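PDB 4XKY: dihydrodipicolinate synthase from Bacteroides thetaiotaomicron, which is a tetrameric lyase of the DapA family that probably condenses pyruvate with aspartate semialdehyde through a Schiff base on the route to diaminopimelate. Local coordinates for residues Val103-Pro108 with Leu131-Tyr136; Val76-Ser81 with His98-Val103; Pro10-Pro15 with Leu42-Thr47; Gly37-Leu42 with Gly72-Leu77. All blocks are in the same frame, centred on the assembly; numbering follows the deposited sequence.

Contact 1 of 4, residues Val103-Pro108 with Leu131-Tyr136; sequences VVSAPP and LPLFLY
A106 sets its CB over the face of the Y136 ring, 3.6 Å from the ring centroid and 14° off the normal, a CH-pi contact at the catalytic end of a TIM barrel. The two segments carry adjacent parallel strands, 102-105 and 133-137, linked through helix 115-125 as a beta-alpha-beta crossover. Backbone bonds run from V103 N to P132 O, F134 N to V103 O, S105 N to F134 O and Y136 N to S105 O. The last is the odd one: its donor stands 44° out of the S105 carbonyl plane, and the same oxygen also bonds the hydroxyl of Y122. With CG of Y136 between its own N and carbonyl carbon (chi1 84°), the ring swings back across the neighbouring strand, where CD2 comes 3.3 Å from V104 CG1. Its OH bonds S81 OG, close to K164, the predicted Schiff-base lysine; Y136 is the predicted proton donor/acceptor. A phenylalanine here would probably leave S81 OG without its hydroxyl partner and remove the predicted proton donor/acceptor. V104 and F134 face the barrel interior, CG2 of V104 lying 4.2 Å from F134 CB. On the outer, helix-facing side L133 carries CG anti to its backbone N, which brings CD1 to 3.5 Å from S105 CB. The same CD1 also touches V103 CG2. V103 CG1 meets L131 CD1 at 4.0 Å.

Contact 2 of 4, residues Val76-Ser81 with His98-Val103; sequences VLVCIS and HGADAV
D101 and V76 hold each other by two reciprocal bonds: V76 N gives its hydrogen to D101 OD1 at 2.9 Å, and D101 N returns one to V76 O at 2.8 Å. The carboxylate oxygen is met on its anti side, 27° out of the carboxylate plane; CG of D101 stands beside its own backbone N (chi1 -56°), which keeps OD1 within range of V76. V76 O is shared, taking a second, longer bond of 3.3 Å from A102 N. An alanine in place of D101 would probably leave V76 N without this acceptor, with the strand start held to this segment by the bonds to V76 O. From there ordinary parallel pairing takes over, V78 N bonding A102 O at 3.0 Å, with a CA-H...O contact from V103 CA to V78 O. The apolar contacts fall on two faces. Toward the barrel interior L77 CG rests 4.1 Å from A102 CB. On the other face V78 CG2 touches A100 CB at 3.9 Å, and I80, just beyond the strand, lays CG2 against V103 CG1, 3.8 Å away. The segments carry the two strands of the beta-alpha-beta unit whose crossover helix is 85-97, which ends in a Schellman motif with G99 at positive phi. Residues of that helix cover V78, I80 and A100, helix 56-70 lies against V76 and V78, and strand 133-137 meets L77, A102 and V103.

Contact 3 of 4, residues Pro10-Pro15 with Leu42-Thr47; sequences PPLVTP and LFVLGT
P11 presses its CB against the F43 ring at CD2, 3.8 Å away, where the chain leaving strand 7-8 runs beside strand 42-44 and helps close the TIM barrel. This end of the contact is tightly packed, with direct backbone bonds. F43 N bonds P10 O at 3.0 Å, L12 N bonds F43 O at 2.9 Å, and P11 CA adds a CA-H...O contact to the same F43 oxygen. F43 carries its CG anti to the backbone N (chi1 174°), and its ring reaches the neighbourhood of K164 and V208, the predicted Schiff-base lysine and pyruvate-binding residue. L12 turns to the other face, under helix 24-36: its CD1 crosses obliquely over L42 CB at 3.9 Å, and its CD2 lies alongside V44 CG1, the two side chains pointing the same way. Beyond L12 the chains diverge, and two waters replace direct backbone pairing; the wet side begins at F43 O. T14 and L45 are in only light touch there, OG1 to CD2 at 4.0 Å, while T14 OG1 also bonds the carbonyl of G49. One water accepts from L45 N and donates to L12 O and T14 OG1, spanning the widening gap. The loop turns at L45, which has positive phi, and G46 then passes over the F43 ring, where a CB would collide with CE2. The second water donates to L12 O at 2.8 Å and to F43 O at 3.0 Å, and accepts from G46 N.

Contact 4 of 4, residues Gly37-Leu42 with Gly72-Leu77; sequences GGVHAL and GRLPVL
L42 pairs with the strand beside it by two nearly straight bonds: its N gives a hydrogen to P75 O at 3.0 Å, and its O takes one from L77 N at 2.8 Å, with N-H...O angles of 169° and 173°. This is parallel pairing at the start of neighbouring strands 42-44 and 76-79 of the TIM barrel, near the end away from the active site. V76 CA adds a CA-H...O contact to L42 O. Outward from the pair, P75 sets its ring carbons against the loop 39-41: CD lies 3.4 Å from H40 O, and CB meets A41 CB at 4.2 Å. L74 packs against the loop from V39 to L42. Its chi1 of -137° falls away from a staggered value, and the isobutyl end lies against the 39-41 backbone, CD1 resting 3.6 Å from H40 O and 3.7 Å from V39 O. These are carbon contacts on carbonyl oxygens, so the leucine covers the loop rather than bonding it. Helix 24-36 packs on L74 through I35, and ends in a Schellman motif where G38 turns with positive phi into this loop. At the edge R73 reaches back to that helix in a salt bridge with E32. The other branch of L74, CD2, closes the packing between two side chains that it crosses at about right angles: V39 CG2 at 3.9 Å and L42 CD2, also at 3.9 Å.

Overall arrangement
Contacts 3, 4, 2 and 1 follow one another across the same parallel barrel sheet, pairing the 10-15 chain with strand 42-44, then 42-44 with 76-79, 76-79 with 102-105 and 102-105 with 133-137. L42 is common to contacts 3 and 4, V76 and L77 to 4 and 2, and V103 to 2 and 1, each strand giving an edge to both neighbours. Centres of adjoining contacts lie about 9 to 12 Å apart, and contacts 1 and 4 about 18 Å. Along the chain contacts 3 and 4 alternate their segments, whereas contact 2 closes before contact 1 opens. The interior faces converge: V104 touches F43, and F134 touches L77. These strands therefore share one interior, which leads to predicted catalytic Y136 at the end of the series.

Contact 1 of 4, residues Val103-Pro108 with Leu131-Tyr136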
loop_
_atom_site.group_PDB
_atom_site.type_symbol
_atom_site.label_atom_id
_atom_site.label_comp_id
_atom_site.label_asym_id
_atom_site.label_seq_id
_atom_site.Cartn_x
_atom_site.Cartn_y
_atom_site.Cartn_z
ATOM N N VAL A 103 13.252 -8.825 -26.636
ATOM C CA VAL A 103 12.789 -7.687 -25.893
ATOM C C VAL A 103 12.154 -8.179 -24.594
ATOM O O VAL A 103 11.732 -9.341 -24.490
ATOM C CB VAL A 103 11.831 -6.817 -26.722
ATOM C CG1 VAL A 103 12.592 -6.190 -27.884
ATOM C CG2 VAL A 103 10.613 -7.614 -27.221
ATOM N N VAL A 104 12.130 -7.290 -23.609
ATOM C CA VAL A 104 11.655 -7.595 -22.263
ATOM C C VAL A 104 10.608 -6.534 -21.945
ATOM O O VAL A 104 10.847 -5.349 -22.155
ATOM C CB VAL A 104 12.806 -7.519 -21.250
ATOM C CG1 VAL A 104 12.353 -7.942 -19.863
ATOM C CG2 VAL A 104 13.957 -8.394 -21.711
ATOM N N SER A 105 9.448 -6.944 -21.460
ATOM C CA SER A 105 8.348 -6.008 -21.318
ATOM C C SER A 105 7.509 -6.244 -20.077
ATOM O O SER A 105 7.080 -7.371 -19.816
ATOM C CB SER A 105 7.434 -6.142 -22.528
ATOM O OG SER A 105 6.143 -5.665 -22.226
ATOM N N ALA A 106 7.247 -5.167 -19.348
ATOM C CA ALA A 106 6.250 -5.151 -18.281
ATOM C C ALA A 106 5.129 -4.234 -18.717
ATOM O O ALA A 106 5.374 -3.229 -19.376
ATOM C CB ALA A 106 6.851 -4.620 -16.989
ATOM N N PRO A 107 3.895 -4.549 -18.329
ATOM C CA PRO A 107 2.840 -3.595 -18.643
ATOM C C PRO A 107 3.009 -2.340 -17.793
ATOM O O PRO A 107 3.572 -2.402 -16.697
ATOM C CB PRO A 107 1.562 -4.351 -18.282
ATOM C CG PRO A 107 1.990 -5.309 -17.204
ATOM C CD PRO A 107 3.449 -5.609 -17.407
ATOM N N PRO A 108 2.555 -1.196 -18.305
ATOM C CA PRO A 108 2.755 0.073 -17.618
ATOM C C PRO A 108 2.049 0.067 -16.260
ATOM O O PRO A 108 1.005 -0.565 -16.134
ATOM C CB PRO A 108 2.099 1.077 -18.564
ATOM C CG PRO A 108 1.067 0.293 -19.285
ATOM C CD PRO A 108 1.715 -1.042 -19.501
ATOM N N LEU A 131 10.635 -9.108 -32.400
ATOM C CA LEU A 131 11.538 -10.026 -31.705
ATOM C C LEU A 131 10.784 -10.825 -30.646
ATOM O O LEU A 131 9.720 -10.392 -30.182
ATOM C CB LEU A 131 12.672 -9.235 -31.035
ATOM C CG LEU A 131 13.679 -8.509 -31.942
ATOM C CD1 LEU A 131 14.561 -7.578 -31.133
ATOM C CD2 LEU A 131 14.538 -9.451 -32.784
ATOM N N PRO A 132 11.338 -11.984 -30.230
ATOM C CA PRO A 132 10.726 -12.733 -29.129
ATOM C C PRO A 132 10.656 -11.894 -27.860
ATOM O O PRO A 132 11.425 -10.940 -27.704
ATOM C CB PRO A 132 11.674 -13.917 -28.918
ATOM C CG PRO A 132 12.481 -14.031 -30.162
ATOM C CD PRO A 132 12.514 -12.677 -30.795
ATOM N N LEU A 133 9.751 -12.250 -26.961
ATOM C CA LEU A 133 9.478 -11.433 -25.808
ATOM C C LEU A 133 9.687 -12.183 -24.517
ATOM O O LEU A 133 9.300 -13.330 -24.417
ATOM C CB LEU A 133 8.023 -10.977 -25.870
ATOM C CG LEU A 133 7.505 -10.208 -24.650
ATOM C CD1 LEU A 133 8.187 -8.870 -24.599
ATOM C CD2 LEU A 133 6.014 -9.975 -24.698
ATOM N N PHE A 134 10.267 -11.514 -23.523
ATOM C CA PHE A 134 10.249 -11.964 -22.119
ATOM C C PHE A 134 9.255 -11.073 -21.382
ATOM O O PHE A 134 9.273 -9.844 -21.530
ATOM C CB PHE A 134 11.631 -11.826 -21.440
ATOM C CG PHE A 134 12.648 -12.833 -21.909
ATOM C CD1 PHE A 134 12.915 -13.983 -21.167
ATOM C CD2 PHE A 134 13.320 -12.638 -23.108
ATOM C CE1 PHE A 134 13.848 -14.907 -21.612
ATOM C CE2 PHE A 134 14.234 -13.563 -23.565
ATOM C CZ PHE A 134 14.494 -14.704 -22.819
ATOM N N LEU A 135 8.377 -11.705 -20.613
ATOM C CA LEU A 135 7.454 -11.006 -19.734
ATOM C C LEU A 135 8.169 -10.667 -18.460
ATOM O O LEU A 135 9.002 -11.450 -17.976
ATOM C CB LEU A 135 6.283 -11.907 -19.375
ATOM C CG LEU A 135 5.464 -12.408 -20.545
ATOM C CD1 LEU A 135 4.528 -13.471 -20.025
ATOM C CD2 LEU A 135 4.709 -11.250 -21.165
ATOM N N TYR A 136 7.874 -9.510 -17.885
ATOM C CA TYR A 136 8.396 -9.295 -16.545
ATOM C C TYR A 136 7.487 -8.597 -15.568
ATOM O O TYR A 136 6.747 -7.664 -15.876
ATOM C CB TYR A 136 9.824 -8.744 -16.537
ATOM C CG TYR A 136 9.984 -7.273 -16.690
ATOM C CD1 TYR A 136 10.193 -6.457 -15.580
ATOM C CD2 TYR A 136 9.988 -6.696 -17.946
ATOM C CE1 TYR A 136 10.369 -5.093 -15.727
ATOM C CE2 TYR A 136 10.179 -5.340 -18.110
ATOM C CZ TYR A 136 10.364 -4.539 -17.003
ATOM O OH TYR A 136 10.534 -3.188 -17.189
#

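Contact 2 of 4, residues Val76-Ser81 with His98-Val103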
loop_
_atom_site.group_PDB
_atom_site.type_symbol
_atom_site.label_atom_id
_atom_site.label_comp_id
_atom_site.label_asym_id
_atom_site.label_seq_id
_atom_site.Cartn_x
_atom_site.Cartn_y
_atom_site.Cartn_z
ATOM N N VAL A 76 21.643 -10.136 -26.968
ATOM C CA VAL A 76 21.218 -8.897 -26.355
ATOM C C VAL A 76 19.697 -8.824 -26.166
ATOM O O VAL A 76 18.911 -8.943 -27.110
ATOM C CB VAL A 76 21.714 -7.709 -27.175
ATOM C CG1 VAL A 76 21.327 -6.419 -26.495
ATOM C CG2 VAL A 76 23.236 -7.785 -27.325
ATOM N N LEU A 77 19.303 -8.626 -24.913
ATOM C CA LEU A 77 17.908 -8.418 -24.513
ATOM C C LEU A 77 17.700 -6.956 -24.179
ATOM O O LEU A 77 18.492 -6.368 -23.459
ATOM C CB LEU A 77 17.578 -9.249 -23.263
ATOM C CG LEU A 77 17.207 -10.721 -23.446
ATOM C CD1 LEU A 77 18.306 -11.463 -24.164
ATOM C CD2 LEU A 77 16.916 -11.413 -22.117
ATOM N N VAL A 78 16.603 -6.387 -24.657
ATOM C CA VAL A 78 16.336 -4.976 -24.502
ATOM C C VAL A 78 15.019 -4.796 -23.773
ATOM O O VAL A 78 13.978 -5.273 -24.228
ATOM C CB VAL A 78 16.242 -4.264 -25.871
ATOM C CG1 VAL A 78 15.845 -2.803 -25.704
ATOM C CG2 VAL A 78 17.567 -4.355 -26.623
ATOM N N CYS A 79 15.058 -4.061 -22.663
ATOM C CA CYS A 79 13.836 -3.658 -21.987
ATOM C C CYS A 79 13.165 -2.552 -22.789
ATOM O O CYS A 79 13.754 -1.488 -23.039
ATOM C CB CYS A 79 14.106 -3.187 -20.562
ATOM S SG CYS A 79 12.621 -3.087 -19.534
ATOM N N ILE A 80 11.933 -2.829 -23.207
ATOM C CA ILE A 80 11.136 -1.879 -23.981
ATOM C C ILE A 80 9.956 -1.267 -23.201
ATOM O O ILE A 80 9.167 -0.531 -23.793
ATOM C CB ILE A 80 10.575 -2.521 -25.268
ATOM C CG1 ILE A 80 9.678 -3.716 -24.951
ATOM C CG2 ILE A 80 11.705 -2.954 -26.201
ATOM C CD1 ILE A 80 8.759 -4.111 -26.096
ATOM N N SER A 81 9.824 -1.564 -21.905
ATOM C CA SER A 81 8.698 -1.040 -21.101
ATOM C C SER A 81 8.696 0.484 -21.135
ATOM O O SER A 81 9.739 1.119 -21.089
ATOM C CB SER A 81 8.732 -1.493 -19.627
ATOM O OG SER A 81 9.006 -2.878 -19.481
ATOM N N HIS A 98 19.092 -3.080 -35.007
ATOM C CA HIS A 98 20.479 -3.132 -34.574
ATOM C C HIS A 98 20.979 -4.513 -34.150
ATOM O O HIS A 98 22.106 -4.653 -33.681
ATOM C CB HIS A 98 20.666 -2.087 -33.500
ATOM C CG HIS A 98 20.639 -0.713 -34.064
ATOM N ND1 HIS A 98 21.773 -0.092 -34.531
ATOM C CD2 HIS A 98 19.613 0.115 -34.355
ATOM C CE1 HIS A 98 21.457 1.095 -35.013
ATOM N NE2 HIS A 98 20.151 1.243 -34.923
ATOM N N GLY A 99 20.146 -5.529 -34.335
ATOM C CA GLY A 99 20.570 -6.900 -34.135
ATOM C C GLY A 99 20.386 -7.455 -32.735
ATOM O O GLY A 99 21.006 -8.454 -32.406
ATOM N N ALA A 100 19.536 -6.846 -31.906
ATOM C CA ALA A 100 19.234 -7.434 -30.597
ATOM C C ALA A 100 18.473 -8.719 -30.849
ATOM O O ALA A 100 17.928 -8.904 -31.927
ATOM C CB ALA A 100 18.401 -6.494 -29.734
ATOM N N ASP A 101 18.403 -9.577 -29.838
ATOM C CA ASP A 101 17.771 -10.887 -29.957
ATOM C C ASP A 101 16.411 -11.027 -29.307
ATOM O O ASP A 101 15.622 -11.900 -29.674
ATOM C CB ASP A 101 18.717 -11.921 -29.368
ATOM C CG ASP A 101 20.079 -11.885 -30.035
ATOM O OD1 ASP A 101 20.948 -11.055 -29.638
ATOM O OD2 ASP A 101 20.255 -12.672 -30.972
ATOM N N ALA A 102 16.120 -10.185 -28.332
ATOM C CA ALA A 102 14.854 -10.286 -27.669
ATOM C C ALA A 102 14.532 -8.990 -26.972
ATOM O O ALA A 102 15.418 -8.179 -26.737
ATOM C CB ALA A 102 14.869 -11.444 -26.679
ATOM N N VAL A 103 13.252 -8.825 -26.636
ATOM C CA VAL A 103 12.789 -7.687 -25.893
ATOM C C VAL A 103 12.154 -8.179 -24.594
ATOM O O VAL A 103 11.732 -9.341 -24.490
ATOM C CB VAL A 103 11.831 -6.817 -26.722
ATOM C CG1 VAL A 103 12.592 -6.190 -27.884
ATOM C CG2 VAL A 103 10.613 -7.614 -27.221
#

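Contact 3 of 4, residues Pro10-Pro15 with Leu42-Thr47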
loop_
_atom_site.group_PDB
_atom_site.type_symbol
_atom_site.label_atom_id
_atom_site.label_comp_id
_atom_site.label_asym_id
_atom_site.label_seq_id
_atom_site.Cartn_x
_atom_site.Cartn_y
_atom_site.Cartn_z
ATOM N N PRO A 10 23.455 -10.312 -16.841
ATOM C CA PRO A 10 23.533 -9.058 -16.117
ATOM C C PRO A 10 22.666 -7.989 -16.727
ATOM O O PRO A 10 22.684 -7.811 -17.953
ATOM C CB PRO A 10 24.999 -8.645 -16.234
ATOM C CG PRO A 10 25.569 -9.484 -17.315
ATOM C CD PRO A 10 24.749 -10.715 -17.412
ATOM N N PRO A 11 21.897 -7.299 -15.876
ATOM C CA PRO A 11 21.247 -6.062 -16.234
ATOM C C PRO A 11 22.306 -4.965 -16.203
ATOM O O PRO A 11 22.702 -4.484 -15.125
ATOM C CB PRO A 11 20.201 -5.879 -15.124
ATOM C CG PRO A 11 20.828 -6.516 -13.921
ATOM C CD PRO A 11 21.815 -7.559 -14.433
ATOM N N LEU A 12 22.797 -4.604 -17.383
ATOM C CA LEU A 12 23.842 -3.603 -17.473
ATOM C C LEU A 12 23.416 -2.264 -16.880
ATOM O O LEU A 12 22.294 -1.828 -17.059
ATOM C CB LEU A 12 24.278 -3.379 -18.918
ATOM C CG LEU A 12 25.315 -4.335 -19.507
ATOM C CD1 LEU A 12 24.741 -5.729 -19.526
ATOM C CD2 LEU A 12 25.644 -3.935 -20.926
ATOM N N VAL A 13 24.346 -1.604 -16.189
ATOM C CA VAL A 13 24.205 -0.191 -15.910
ATOM C C VAL A 13 24.312 0.537 -17.248
ATOM O O VAL A 13 24.865 -0.009 -18.223
ATOM C CB VAL A 13 25.258 0.337 -14.896
ATOM C CG1 VAL A 13 25.133 -0.373 -13.557
ATOM C CG2 VAL A 13 26.667 0.162 -15.396
ATOM N N THR A 14 23.713 1.725 -17.307
ATOM C CA THR A 14 23.840 2.612 -18.446
ATOM C C THR A 14 24.911 3.598 -17.994
ATOM O O THR A 14 24.637 4.482 -17.205
ATOM C CB THR A 14 22.500 3.308 -18.799
ATOM O OG1 THR A 14 21.486 2.319 -19.094
ATOM C CG2 THR A 14 22.678 4.237 -20.004
ATOM N N PRO A 15 26.163 3.399 -18.431
ATOM C CA PRO A 15 27.234 4.308 -17.985
ATOM C C PRO A 15 27.072 5.662 -18.626
ATOM O O PRO A 15 26.752 5.747 -19.816
ATOM C CB PRO A 15 28.520 3.632 -18.434
ATOM C CG PRO A 15 28.140 2.381 -19.142
ATOM C CD PRO A 15 26.649 2.363 -19.349
ATOM N N LEU A 42 23.356 -10.184 -22.333
ATOM C CA LEU A 42 23.340 -8.815 -21.836
ATOM C C LEU A 42 21.920 -8.289 -21.870
ATOM O O LEU A 42 21.236 -8.394 -22.900
ATOM C CB LEU A 42 24.179 -7.926 -22.745
ATOM C CG LEU A 42 25.578 -8.445 -23.078
ATOM C CD1 LEU A 42 26.262 -7.480 -24.032
ATOM C CD2 LEU A 42 26.421 -8.603 -21.830
ATOM N N PHE A 43 21.494 -7.704 -20.758
ATOM C CA PHE A 43 20.170 -7.168 -20.617
ATOM C C PHE A 43 20.290 -5.667 -20.439
ATOM O O PHE A 43 20.879 -5.193 -19.458
ATOM C CB PHE A 43 19.462 -7.837 -19.441
ATOM C CG PHE A 43 18.125 -7.242 -19.121
ATOM C CD1 PHE A 43 17.239 -6.882 -20.129
ATOM C CD2 PHE A 43 17.753 -7.017 -17.808
ATOM C CE1 PHE A 43 16.016 -6.306 -19.818
ATOM C CE2 PHE A 43 16.518 -6.455 -17.490
ATOM C CZ PHE A 43 15.653 -6.100 -18.499
ATOM N N VAL A 44 19.792 -4.907 -21.415
ATOM C CA VAL A 44 19.900 -3.456 -21.314
ATOM C C VAL A 44 18.574 -2.786 -21.027
ATOM O O VAL A 44 17.507 -3.289 -21.398
ATOM C CB VAL A 44 20.569 -2.799 -22.527
ATOM C CG1 VAL A 44 21.934 -3.441 -22.781
ATOM C CG2 VAL A 44 19.710 -2.881 -23.773
ATOM N N LEU A 45 18.710 -1.633 -20.372
ATOM C CA LEU A 45 17.617 -0.758 -19.967
ATOM C C LEU A 45 16.681 -1.339 -18.904
ATOM O O LEU A 45 15.528 -0.978 -18.828
ATOM C CB LEU A 45 16.844 -0.271 -21.208
ATOM C CG LEU A 45 17.708 0.542 -22.176
ATOM C CD1 LEU A 45 16.866 1.031 -23.336
ATOM C CD2 LEU A 45 18.351 1.739 -21.506
ATOM N N GLY A 46 17.171 -2.244 -18.082
ATOM C CA GLY A 46 16.422 -2.660 -16.899
ATOM C C GLY A 46 16.466 -1.515 -15.877
ATOM O O GLY A 46 16.979 -0.415 -16.178
ATOM N N THR A 47 15.905 -1.777 -14.695
ATOM C CA THR A 47 15.960 -0.885 -13.506
ATOM C C THR A 47 17.392 -0.466 -13.150
ATOM O O THR A 47 17.669 0.704 -12.935
ATOM C CB THR A 47 15.343 -1.575 -12.264
ATOM O OG1 THR A 47 14.040 -2.074 -12.591
ATOM C CG2 THR A 47 15.178 -0.574 -11.088
HETATM O O HOH W 1 21.211 -0.451 -19.329
HETATM O O HOH W 2 19.886 -3.228 -17.475
#

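Contact 4 of 4, residues Gly37-Leu42 with Gly72-Leu77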
loop_
_atom_site.group_PDB
_atom_site.type_symbol
_atom_site.label_atom_id
_atom_site.label_comp_id
_atom_site.label_asym_id
_atom_site.label_seq_id
_atom_site.Cartn_x
_atom_site.Cartn_y
_atom_site.Cartn_z
ATOM N N GLY A 37 34.038 -12.549 -18.592
ATOM C CA GLY A 37 33.647 -13.112 -17.310
ATOM C C GLY A 37 32.716 -14.303 -17.407
ATOM O O GLY A 37 32.340 -14.872 -16.378
ATOM N N GLY A 38 32.313 -14.654 -18.630
ATOM C CA GLY A 38 31.523 -15.848 -18.864
ATOM C C GLY A 38 30.014 -15.687 -18.794
ATOM O O GLY A 38 29.308 -16.687 -18.749
ATOM N N VAL A 39 29.486 -14.461 -18.799
ATOM C CA VAL A 39 28.027 -14.315 -18.728
ATOM C C VAL A 39 27.386 -14.823 -20.045
ATOM O O VAL A 39 28.055 -14.968 -21.070
ATOM C CB VAL A 39 27.544 -12.876 -18.390
ATOM C CG1 VAL A 39 28.227 -12.336 -17.132
ATOM C CG2 VAL A 39 27.732 -11.928 -19.563
ATOM N N HIS A 40 26.089 -15.078 -20.016
ATOM C CA HIS A 40 25.413 -15.687 -21.174
ATOM C C HIS A 40 24.578 -14.742 -21.993
ATOM O O HIS A 40 24.185 -15.089 -23.074
ATOM C CB HIS A 40 24.579 -16.896 -20.735
ATOM C CG HIS A 40 25.360 -17.858 -19.904
ATOM N ND1 HIS A 40 25.729 -19.107 -20.353
ATOM C CD2 HIS A 40 25.903 -17.722 -18.668
ATOM C CE1 HIS A 40 26.445 -19.711 -19.420
ATOM N NE2 HIS A 40 26.562 -18.893 -18.386
ATOM N N ALA A 41 24.311 -13.547 -21.496
ATOM C CA ALA A 41 23.591 -12.560 -22.274
ATOM C C ALA A 41 23.756 -11.225 -21.617
ATOM O O ALA A 41 24.259 -11.142 -20.509
ATOM C CB ALA A 41 22.116 -12.924 -22.377
ATOM N N LEU A 42 23.356 -10.184 -22.333
ATOM C CA LEU A 42 23.340 -8.815 -21.836
ATOM C C LEU A 42 21.920 -8.289 -21.870
ATOM O O LEU A 42 21.236 -8.394 -22.900
ATOM C CB LEU A 42 24.179 -7.926 -22.745
ATOM C CG LEU A 42 25.578 -8.445 -23.078
ATOM C CD1 LEU A 42 26.262 -7.480 -24.032
ATOM C CD2 LEU A 42 26.421 -8.603 -21.830
ATOM N N GLY A 72 27.434 -9.472 -31.973
ATOM C CA GLY A 72 26.896 -10.845 -32.081
ATOM C C GLY A 72 27.476 -11.923 -31.168
ATOM O O GLY A 72 26.997 -13.059 -31.185
ATOM N N ARG A 73 28.477 -11.594 -30.347
ATOM C CA ARG A 73 29.108 -12.593 -29.464
ATOM C C ARG A 73 28.205 -13.182 -28.381
ATOM O O ARG A 73 28.517 -14.235 -27.826
ATOM C CB ARG A 73 30.337 -11.997 -28.780
ATOM C CG ARG A 73 31.475 -11.673 -29.733
ATOM C CD ARG A 73 32.585 -10.927 -29.010
ATOM N NE ARG A 73 32.286 -9.512 -28.756
ATOM C CZ ARG A 73 33.042 -8.707 -27.999
ATOM N NH1 ARG A 73 34.149 -9.149 -27.414
ATOM N NH2 ARG A 73 32.712 -7.444 -27.834
ATOM N N LEU A 74 27.101 -12.493 -28.087
ATOM C CA LEU A 74 26.207 -12.824 -26.983
ATOM C C LEU A 74 24.803 -12.301 -27.280
ATOM O O LEU A 74 24.684 -11.233 -27.812
ATOM C CB LEU A 74 26.710 -12.076 -25.745
ATOM C CG LEU A 74 26.761 -12.786 -24.410
ATOM C CD1 LEU A 74 27.350 -14.165 -24.622
ATOM C CD2 LEU A 74 27.609 -11.992 -23.438
ATOM N N PRO A 75 23.745 -13.029 -26.913
ATOM C CA PRO A 75 22.410 -12.439 -27.059
ATOM C C PRO A 75 22.250 -11.103 -26.296
ATOM O O PRO A 75 22.700 -10.966 -25.148
ATOM C CB PRO A 75 21.471 -13.501 -26.462
ATOM C CG PRO A 75 22.265 -14.755 -26.392
ATOM C CD PRO A 75 23.707 -14.379 -26.327
ATOM N N VAL A 76 21.643 -10.136 -26.968
ATOM C CA VAL A 76 21.218 -8.897 -26.355
ATOM C C VAL A 76 19.697 -8.824 -26.166
ATOM O O VAL A 76 18.911 -8.943 -27.110
ATOM C CB VAL A 76 21.714 -7.709 -27.175
ATOM C CG1 VAL A 76 21.327 -6.419 -26.495
ATOM C CG2 VAL A 76 23.236 -7.785 -27.325
ATOM N N LEU A 77 19.303 -8.626 -24.913
ATOM C CA LEU A 77 17.908 -8.418 -24.513
ATOM C C LEU A 77 17.700 -6.956 -24.179
ATOM O O LEU A 77 18.492 -6.368 -23.459
ATOM C CB LEU A 77 17.578 -9.249 -23.263
ATOM C CG LEU A 77 17.207 -10.721 -23.446
ATOM C CD1 LEU A 77 18.306 -11.463 -24.164
ATOM C CD2 LEU A 77 16.916 -11.413 -22.117
#